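Local coordinates for protein Tox3 (Phaeosphaeria nodorum, PDB 6WES) that probably acts as a secreted necrotrophic effector of a fungal pathogen, recognised through the host susceptibility gene Snn3, this chain being its C-terminal part, at residues N5-G10 against F102-D107; K28-I33 against T48-L53; F58-I63 against T73-I78. One frame throughout, in Å; residues are numbered along the deposited sequence.

Contact 1: N5-G10 against F102-D107; sequences NDINFG and FTLGFD
Phe9 meets Phe102 where strand 2-16 faces strand 92-105 across the inside of the barrel. The touching atom is the first carbon of the Phe9 side chain: CB of Phe9 lies 3.7 Å from CD1 of Phe102, in an oblique approach to that ring. The backbone N of Gly10 lies 4.1 Å from CE1 of the same ring, Phe102. Beyond CB, the Phe9 side chain crosses that of Leu104 at about a right angle, and Leu104 CD1 sits at the ring edge, near its plane, 3.9 Å from CZ of Phe9. Leu104 does not start out aimed at strand 2-16; with CG anti to its backbone N (chi1 -178°) and chi2 at 63°, CD1 comes across to it. That one methyl also touches CG2 of Ile7, at 4.0 Å. Phe102 and Leu104 are buried, and Trp49 packs against Phe9 and Phe102 from a third strand.

The looser side is that of strand 2-16. Ile7 and Phe9 remain partly exposed, touched by the loop residues Leu117 and Pro120, and the alternate residues Asp6 and Asn8 face outward. Thr103 has its CB directed away from strand 2-16, and its OG1 hydrogen-bonds to Gln123 and Thr74. The two strand axes stay 8.8 Å apart at their closest, with N-to-C directions 144° apart, so these are facing walls and not paired neighbours. With no hydrogen bond between the segments and only 226 Å² buried, the contact is apolar side-chain packing, consistent with cohesion that comes from the hydrophobic effect and close fit.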
loop_
_atom_site.group_PDB
_atom_site.type_symbol
_atom_site.label_atom_id
_atom_site.label_comp_id
_atom_site.label_asym_id
_atom_site.label_seq_id
_atom_site.Cartn_x
_atom_site.Cartn_y
_atom_site.Cartn_z
ATOM N N ASN A 5 0.905 16.817 -10.543
ATOM C CA ASN A 5 1.542 16.656 -9.247
ATOM C C ASN A 5 1.744 15.179 -8.971
ATOM O O ASN A 5 0.905 14.351 -9.327
ATOM C CB ASN A 5 0.674 17.199 -8.102
ATOM C CG ASN A 5 0.405 18.663 -8.212
ATOM O OD1 ASN A 5 1.259 19.507 -7.840
ATOM N ND2 ASN A 5 -0.768 19.009 -8.703
ATOM N N ASP A 6 2.840 14.844 -8.310
ATOM C CA ASP A 6 3.048 13.476 -7.867
ATOM C C ASP A 6 3.705 13.474 -6.497
ATOM O O ASP A 6 4.393 14.432 -6.100
ATOM C CB ASP A 6 3.882 12.673 -8.868
ATOM C CG ASP A 6 5.282 13.231 -9.037
ATOM O OD1 ASP A 6 6.196 12.746 -8.339
ATOM O OD2 ASP A 6 5.469 14.169 -9.852
ATOM N N ILE A 7 3.464 12.396 -5.765
ATOM C CA ILE A 7 4.066 12.234 -4.453
ATOM C C ILE A 7 4.253 10.747 -4.240
ATOM O O ILE A 7 3.437 9.934 -4.678
ATOM C CB ILE A 7 3.194 12.871 -3.338
ATOM C CG1 ILE A 7 3.825 12.683 -1.949
ATOM C CG2 ILE A 7 1.803 12.278 -3.324
ATOM C CD1 ILE A 7 4.936 13.647 -1.624
ATOM N N ASN A 8 5.310 10.390 -3.534
ATOM C CA ASN A 8 5.617 9.003 -3.241
ATOM C C ASN A 8 5.480 8.753 -1.752
ATOM O O ASN A 8 5.759 9.632 -0.934
ATOM C CB ASN A 8 7.035 8.650 -3.700
ATOM C CG ASN A 8 7.100 8.328 -5.189
ATOM O OD1 ASN A 8 7.371 7.187 -5.590
ATOM N ND2 ASN A 8 6.824 9.328 -6.014
ATOM N N PHE A 9 5.058 7.541 -1.405
ATOM C CA PHE A 9 5.028 7.069 -0.033
ATOM C C PHE A 9 5.642 5.679 0.030
ATOM O O PHE A 9 5.635 4.924 -0.951
ATOM C CB PHE A 9 3.581 6.939 0.469
ATOM C CG PHE A 9 2.797 8.216 0.398
ATOM C CD1 PHE A 9 3.202 9.346 1.117
ATOM C CD2 PHE A 9 1.689 8.315 -0.412
ATOM C CE1 PHE A 9 2.478 10.539 1.042
ATOM C CE2 PHE A 9 0.969 9.498 -0.479
ATOM C CZ PHE A 9 1.355 10.602 0.251
ATOM N N GLY A 10 6.143 5.329 1.206
ATOM C CA GLY A 10 6.672 3.996 1.393
ATOM C C GLY A 10 6.549 3.577 2.842
ATOM O O GLY A 10 6.776 4.387 3.754
ATOM N N PHE A 102 -2.414 3.208 2.609
ATOM C CA PHE A 102 -1.796 4.525 2.472
ATOM C C PHE A 102 -2.900 5.568 2.409
ATOM O O PHE A 102 -3.971 5.313 1.858
ATOM C CB PHE A 102 -0.973 4.660 1.178
ATOM C CG PHE A 102 0.257 3.790 1.136
ATOM C CD1 PHE A 102 1.433 4.235 1.718
ATOM C CD2 PHE A 102 0.234 2.536 0.516
ATOM C CE1 PHE A 102 2.572 3.453 1.705
ATOM C CE2 PHE A 102 1.383 1.726 0.484
ATOM C CZ PHE A 102 2.545 2.198 1.077
ATOM N N THR A 103 -2.644 6.739 2.987
ATOM C CA THR A 103 -3.615 7.821 2.998
ATOM C C THR A 103 -2.940 9.081 2.493
ATOM O O THR A 103 -1.822 9.397 2.903
ATOM C CB THR A 103 -4.194 8.058 4.393
ATOM O OG1 THR A 103 -4.909 6.884 4.800
ATOM C CG2 THR A 103 -5.127 9.279 4.438
ATOM N N LEU A 104 -3.627 9.776 1.605
ATOM C CA LEU A 104 -3.219 11.067 1.080
ATOM C C LEU A 104 -4.101 12.108 1.756
ATOM O O LEU A 104 -5.332 12.040 1.637
ATOM C CB LEU A 104 -3.465 11.035 -0.429
ATOM C CG LEU A 104 -3.111 12.192 -1.329
ATOM C CD1 LEU A 104 -1.630 12.457 -1.322
ATOM C CD2 LEU A 104 -3.601 11.855 -2.727
ATOM N N GLY A 105 -3.490 13.064 2.453
ATOM C CA GLY A 105 -4.214 14.114 3.158
ATOM C C GLY A 105 -4.057 15.447 2.447
ATOM O O GLY A 105 -2.962 15.781 1.989
ATOM N N PHE A 106 -5.141 16.221 2.402
ATOM C CA PHE A 106 -5.151 17.539 1.776
ATOM C C PHE A 106 -5.463 18.633 2.792
ATOM O O PHE A 106 -6.155 18.411 3.797
ATOM C CB PHE A 106 -6.229 17.618 0.688
ATOM C CG PHE A 106 -6.014 16.643 -0.436
ATOM C CD1 PHE A 106 -5.153 16.960 -1.478
ATOM C CD2 PHE A 106 -6.642 15.411 -0.444
ATOM C CE1 PHE A 106 -4.918 16.080 -2.502
ATOM C CE2 PHE A 106 -6.429 14.519 -1.510
ATOM C CZ PHE A 106 -5.550 14.850 -2.526
ATOM N N ASP A 107 -4.957 19.827 2.510
ATOM C CA ASP A 107 -5.358 21.042 3.224
ATOM C C ASP A 107 -6.008 21.969 2.200
ATOM O O ASP A 107 -5.331 22.771 1.545
ATOM C CB ASP A 107 -4.188 21.725 3.913
ATOM C CG ASP A 107 -4.595 22.997 4.648
ATOM O OD1 ASP A 107 -5.756 23.443 4.533
ATOM O OD2 ASP A 107 -3.737 23.538 5.368
#

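Contact 2: K28-I33 against T48-L53; sequences KVRADI and TWSNAL
Arg30 and Ser50 form a reciprocal pair of backbone bonds, N to O in each direction, with Ser50 N 2.8 Å from Arg30 O. Asp32 and Thr48 repeat the arrangement two residues on. At the other end Lys28 O takes two donors, Ala52 N at 2.9 Å and Leu53 N at 3.0 Å, both from the same face of its carbonyl plane, while Lys28 N returns a nearly straight bond to Leu53 O (171°).

Above the backbone, Arg30 grips Asp32 side-on: NE reaches Asp32 OD2 at 2.8 Å and NH2 meets the syn lone pair of OD1. A water joins this pair to the partner strand, 2.6 Å from Asp32 OD2, and bonds also to Thr48 O and Ser50 OG. On the opposite face of the sheet the packing is apolar. CB of Ala31 lies over one face of the Trp49 ring, offset toward the rim and 4.0 Å from CE3, while Val29 CG2 comes to the ring edge, 3.9 Å from CZ3.

Two residues, Ala52 and Leu53, set against the single Lys28 make a classic beta bulge, here at a corner in the second strand of an antiparallel beta hairpin.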
loop_
_atom_site.group_PDB
_atom_site.type_symbol
_atom_site.label_atom_id
_atom_site.label_comp_id
_atom_site.label_asym_id
_atom_site.label_seq_id
_atom_site.Cartn_x
_atom_site.Cartn_y
_atom_site.Cartn_z
ATOM N N LYS A 28 6.113 0.529 -1.732
ATOM C CA LYS A 28 6.168 1.930 -2.139
ATOM C C LYS A 28 5.103 2.200 -3.190
ATOM O O LYS A 28 4.858 1.370 -4.076
ATOM C CB LYS A 28 7.545 2.292 -2.718
ATOM C CG LYS A 28 8.690 2.178 -1.730
ATOM C CD LYS A 28 9.993 2.510 -2.407
ATOM C CE LYS A 28 11.186 2.253 -1.491
ATOM N NZ LYS A 28 12.473 2.622 -2.171
ATOM N N VAL A 29 4.464 3.362 -3.080
ATOM C CA VAL A 29 3.435 3.767 -4.028
ATOM C C VAL A 29 3.692 5.195 -4.477
ATOM O O VAL A 29 4.412 5.960 -3.827
ATOM C CB VAL A 29 2.020 3.647 -3.436
ATOM C CG1 VAL A 29 1.726 2.192 -3.035
ATOM C CG2 VAL A 29 1.844 4.591 -2.232
ATOM N N ARG A 30 3.068 5.560 -5.598
ATOM C CA ARG A 30 3.062 6.921 -6.106
ATOM C C ARG A 30 1.606 7.325 -6.263
ATOM O O ARG A 30 0.763 6.490 -6.625
ATOM C CB ARG A 30 3.762 6.954 -7.471
ATOM C CG ARG A 30 3.675 8.290 -8.196
ATOM C CD ARG A 30 4.581 8.283 -9.391
ATOM N NE ARG A 30 4.243 9.389 -10.273
ATOM C CZ ARG A 30 5.115 10.039 -11.035
ATOM N NH1 ARG A 30 6.404 9.715 -11.022
ATOM N NH2 ARG A 30 4.689 11.031 -11.795
ATOM N N ALA A 31 1.297 8.587 -5.966
ATOM C CA ALA A 31 -0.018 9.154 -6.256
ATOM C C ALA A 31 0.173 10.307 -7.222
ATOM O O ALA A 31 1.045 11.169 -7.011
ATOM C CB ALA A 31 -0.735 9.656 -5.001
ATOM N N ASP A 32 -0.623 10.332 -8.280
ATOM C CA ASP A 32 -0.618 11.449 -9.213
ATOM C C ASP A 32 -1.938 12.189 -9.044
ATOM O O ASP A 32 -3.006 11.555 -8.975
ATOM C CB ASP A 32 -0.402 10.964 -10.658
ATOM C CG ASP A 32 1.066 10.595 -10.944
ATOM O OD1 ASP A 32 1.839 11.433 -11.464
ATOM O OD2 ASP A 32 1.459 9.450 -10.654
ATOM N N ILE A 33 -1.861 13.512 -8.919
ATOM C CA ILE A 33 -3.031 14.329 -8.584
ATOM C C ILE A 33 -3.078 15.565 -9.474
ATOM O O ILE A 33 -2.429 16.570 -9.155
ATOM C CB ILE A 33 -3.021 14.773 -7.110
ATOM C CG1 ILE A 33 -2.674 13.609 -6.174
ATOM C CG2 ILE A 33 -4.383 15.378 -6.782
ATOM C CD1 ILE A 33 -1.295 13.701 -5.649
ATOM N N THR A 48 -4.680 9.087 -9.039
ATOM C CA THR A 48 -4.262 7.780 -9.549
ATOM C C THR A 48 -3.136 7.261 -8.666
ATOM O O THR A 48 -2.048 7.850 -8.634
ATOM C CB THR A 48 -3.776 7.907 -10.993
ATOM O OG1 THR A 48 -4.877 8.313 -11.825
ATOM C CG2 THR A 48 -3.206 6.574 -11.539
ATOM N N TRP A 49 -3.378 6.153 -7.976
ATOM C CA TRP A 49 -2.320 5.463 -7.234
ATOM C C TRP A 49 -1.635 4.477 -8.170
ATOM O O TRP A 49 -2.307 3.823 -8.993
ATOM C CB TRP A 49 -2.913 4.661 -6.074
ATOM C CG TRP A 49 -3.600 5.459 -4.993
ATOM C CD1 TRP A 49 -4.932 5.716 -4.888
ATOM C CD2 TRP A 49 -2.987 6.034 -3.833
ATOM N NE1 TRP A 49 -5.194 6.415 -3.733
ATOM C CE2 TRP A 49 -4.014 6.621 -3.072
ATOM C CE3 TRP A 49 -1.669 6.092 -3.365
ATOM C CZ2 TRP A 49 -3.769 7.258 -1.857
ATOM C CZ3 TRP A 49 -1.427 6.716 -2.149
ATOM C CH2 TRP A 49 -2.473 7.296 -1.419
ATOM N N SER A 50 -0.324 4.318 -8.018
ATOM C CA SER A 50 0.396 3.348 -8.836
ATOM C C SER A 50 1.517 2.700 -8.036
ATOM O O SER A 50 1.974 3.219 -7.015
ATOM C CB SER A 50 0.944 3.977 -10.117
ATOM O OG SER A 50 1.859 5.006 -9.797
ATOM N N ASN A 51 1.950 1.537 -8.517
ATOM C CA ASN A 51 3.034 0.801 -7.880
ATOM C C ASN A 51 4.359 1.527 -8.068
ATOM O O ASN A 51 4.695 1.959 -9.180
ATOM C CB ASN A 51 3.156 -0.571 -8.554
ATOM C CG ASN A 51 4.314 -1.392 -7.994
ATOM O OD1 ASN A 51 4.558 -1.397 -6.793
ATOM N ND2 ASN A 51 5.022 -2.087 -8.867
ATOM N N ALA A 52 5.119 1.667 -6.984
ATOM C CA ALA A 52 6.541 1.965 -7.069
ATOM C C ALA A 52 7.410 0.795 -6.628
ATOM O O ALA A 52 8.483 0.593 -7.196
ATOM C CB ALA A 52 6.889 3.237 -6.272
ATOM N N LEU A 53 6.962 -0.000 -5.658
ATOM C CA LEU A 53 7.671 -1.222 -5.276
ATOM C C LEU A 53 6.703 -2.151 -4.572
ATOM O O LEU A 53 6.096 -1.760 -3.570
ATOM C CB LEU A 53 8.832 -0.915 -4.332
ATOM C CG LEU A 53 9.498 -2.171 -3.756
ATOM C CD1 LEU A 53 10.213 -2.924 -4.851
ATOM C CD2 LEU A 53 10.460 -1.803 -2.645
HETATM O O HOH W 1 0.301 7.247 -9.966
#

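Contact 3: F58-I63 against T73-I78; sequences FDPLPI and TTITAI
Ile75 holds CG1 anti to its backbone N (chi1 -158°), and chi2 of 72° then turns CD1 toward the loop that follows Asp59. In Phe58 a chi1 of -70° puts CG beside the backbone N, with the ring beyond it against Ile75 and Ala77. The two side chains, Phe58 and Ile75, cross at about a right angle: CG1 of Ile75 is 3.8 Å from CD1 of Phe58, and CG2 of Ile75 also touches CD1 and CE1 of Phe58. CE1 of Phe58 meets CB of Ala77 at 4.1 Å. Further out, the CD1 methyl of Ile75 lies among backbone atoms of the loop, 3.6 Å from Pro60 O and close to Asp59 O and Leu61 O as well. It also touches CD of Pro60, the residue preceded by a cis peptide bond.

In the barrel this is the end of the short strand 57-59 running antiparallel to strand 72-85. Phe58 and Ala77 form a non-hydrogen-bonded pair, and Asp59 and Thr76 the hydrogen-bonded pair next to it. After Asp59 the chain leaves strand 72-85 and passes over to strand 45-53, where Pro62 bonds through its backbone to Trp49. Ile63 then begins strand 63-66, which pairs with 45-53, so segment 58-63 runs from one outermost strand of the rolled sheet to the other.

Asp59 N donates a hydrogen bond to Thr76 O, 2.8 Å away and in the carbonyl plane, and the CA of Phe58 comes to 3.3 Å from that same Thr76 O in a CA-H...O contact. The return bond, Thr76 N to Asp59 O, is longer at 3.1 Å. Asp59 O is also the acceptor for a water 2.7 Å away, which in turn hydrogen-bonds to Thr76 OG1 on the face of the sheet opposite the Phe58 ring.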
loop_
_atom_site.group_PDB
_atom_site.type_symbol
_atom_site.label_atom_id
_atom_site.label_comp_id
_atom_site.label_asym_id
_atom_site.label_seq_id
_atom_site.Cartn_x
_atom_site.Cartn_y
_atom_site.Cartn_z
ATOM N N PHE A 58 -4.150 -2.680 -6.182
ATOM C CA PHE A 58 -4.738 -1.856 -5.147
ATOM C C PHE A 58 -6.171 -2.300 -4.907
ATOM O O PHE A 58 -6.827 -2.844 -5.799
ATOM C CB PHE A 58 -4.741 -0.391 -5.557
ATOM C CG PHE A 58 -3.365 0.236 -5.580
ATOM C CD1 PHE A 58 -2.874 0.863 -4.460
ATOM C CD2 PHE A 58 -2.578 0.196 -6.732
ATOM C CE1 PHE A 58 -1.626 1.464 -4.484
ATOM C CE2 PHE A 58 -1.320 0.786 -6.753
ATOM C CZ PHE A 58 -0.848 1.421 -5.637
ATOM N N ASP A 59 -6.656 -2.086 -3.697
ATOM C CA ASP A 59 -8.020 -2.436 -3.350
ATOM C C ASP A 59 -8.643 -1.247 -2.631
ATOM O O ASP A 59 -8.057 -0.731 -1.659
ATOM C CB ASP A 59 -8.034 -3.635 -2.417
ATOM C CG ASP A 59 -9.411 -3.888 -1.802
ATOM O OD1 ASP A 59 -9.495 -3.990 -0.580
ATOM O OD2 ASP A 59 -10.417 -4.029 -2.529
ATOM N N PRO A 60 -9.815 -0.759 -3.080
ATOM C CA PRO A 60 -10.453 -1.127 -4.351
ATOM C C PRO A 60 -9.744 -0.403 -5.511
ATOM O O PRO A 60 -8.563 -0.199 -5.436
ATOM C CB PRO A 60 -11.888 -0.632 -4.178
ATOM C CG PRO A 60 -11.833 0.406 -3.178
ATOM C CD PRO A 60 -10.625 0.185 -2.296
ATOM N N LEU A 61 -10.446 -0.037 -6.565
ATOM C CA LEU A 61 -9.775 0.485 -7.747
ATOM C C LEU A 61 -8.882 1.691 -7.412
ATOM O O LEU A 61 -9.337 2.604 -6.705
ATOM C CB LEU A 61 -10.861 0.891 -8.732
ATOM C CG LEU A 61 -10.423 1.148 -10.145
ATOM C CD1 LEU A 61 -10.094 -0.155 -10.805
ATOM C CD2 LEU A 61 -11.563 1.873 -10.859
ATOM N N PRO A 62 -7.627 1.732 -7.895
ATOM C CA PRO A 62 -6.682 2.820 -7.554
ATOM C C PRO A 62 -6.922 4.129 -8.281
ATOM O O PRO A 62 -6.116 5.062 -8.110
ATOM C CB PRO A 62 -5.347 2.246 -8.017
ATOM C CG PRO A 62 -5.721 1.370 -9.218
ATOM C CD PRO A 62 -6.992 0.711 -8.753
ATOM N N ILE A 63 -7.986 4.235 -9.060
ATOM C CA ILE A 63 -8.353 5.475 -9.729
ATOM C C ILE A 63 -9.533 6.014 -8.955
ATOM O O ILE A 63 -10.642 5.465 -9.015
ATOM C CB ILE A 63 -8.721 5.218 -11.195
ATOM C CG1 ILE A 63 -7.657 4.316 -11.883
ATOM C CG2 ILE A 63 -8.989 6.550 -11.906
ATOM C CD1 ILE A 63 -6.220 4.809 -11.739
ATOM N N THR A 73 -7.935 10.753 1.172
ATOM C CA THR A 73 -8.387 9.534 0.506
ATOM C C THR A 73 -7.406 8.429 0.860
ATOM O O THR A 73 -6.211 8.678 1.037
ATOM C CB THR A 73 -8.557 9.744 -1.009
ATOM O OG1 THR A 73 -9.201 8.597 -1.577
ATOM C CG2 THR A 73 -7.229 9.956 -1.701
ATOM N N THR A 74 -7.916 7.209 0.988
ATOM C CA THR A 74 -7.122 6.082 1.469
ATOM C C THR A 74 -7.272 4.907 0.515
ATOM O O THR A 74 -8.307 4.750 -0.130
ATOM C CB THR A 74 -7.561 5.614 2.883
ATOM O OG1 THR A 74 -7.431 6.680 3.850
ATOM C CG2 THR A 74 -6.712 4.462 3.373
ATOM N N ILE A 75 -6.207 4.122 0.389
ATOM C CA ILE A 75 -6.202 2.949 -0.481
ATOM C C ILE A 75 -5.434 1.840 0.223
ATOM O O ILE A 75 -4.642 2.098 1.121
ATOM C CB ILE A 75 -5.565 3.316 -1.844
ATOM C CG1 ILE A 75 -5.993 2.345 -2.955
ATOM C CG2 ILE A 75 -4.063 3.406 -1.755
ATOM C CD1 ILE A 75 -7.469 2.530 -3.391
ATOM N N THR A 76 -5.668 0.593 -0.181
ATOM C CA THR A 76 -4.886 -0.531 0.328
ATOM C C THR A 76 -4.053 -1.106 -0.810
ATOM O O THR A 76 -4.602 -1.478 -1.858
ATOM C CB THR A 76 -5.813 -1.598 0.921
ATOM O OG1 THR A 76 -6.544 -1.025 2.020
ATOM C CG2 THR A 76 -5.013 -2.822 1.393
ATOM N N ALA A 77 -2.739 -1.170 -0.625
ATOM C CA ALA A 77 -1.849 -1.833 -1.571
ATOM C C ALA A 77 -1.715 -3.299 -1.190
ATOM O O ALA A 77 -1.508 -3.616 -0.010
ATOM C CB ALA A 77 -0.478 -1.154 -1.533
ATOM N N ILE A 78 -1.811 -4.188 -2.167
ATOM C CA ILE A 78 -1.763 -5.629 -1.937
ATOM C C ILE A 78 -0.489 -6.172 -2.565
ATOM O O ILE A 78 -0.212 -5.903 -3.741
ATOM C CB ILE A 78 -2.976 -6.324 -2.580
ATOM C CG1 ILE A 78 -4.295 -5.691 -2.158
ATOM C CG2 ILE A 78 -2.950 -7.829 -2.275
ATOM C CD1 ILE A 78 -4.643 -5.960 -0.716
HETATM O O HOH W 2 -8.891 0.277 0.678
#

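From the N terminus, residues 5-10 open the widest loop, which closes only when 102-107 arrives in contact 1; contacts 2 and 3 both lie within it. Contact 2 closes first, pairing the hairpin strands 23-36 and 45-53. Contact 3 follows in series, with most of strand 63-66 in the chain between its segments, and none of the loops cross. Strand 23-36 pairs with 2-16 and strand 72-85 with 92-105, so contacts 2 and 3 each sit beside one wall of contact 1. Trp49 packs on Ile75 between contacts 2 and 3. Contact 2 joins neighbouring strands, contact 3 pairs edge strand 57-59 with 72-85, and contact 1 spans the interior, consistent with a closed barrel.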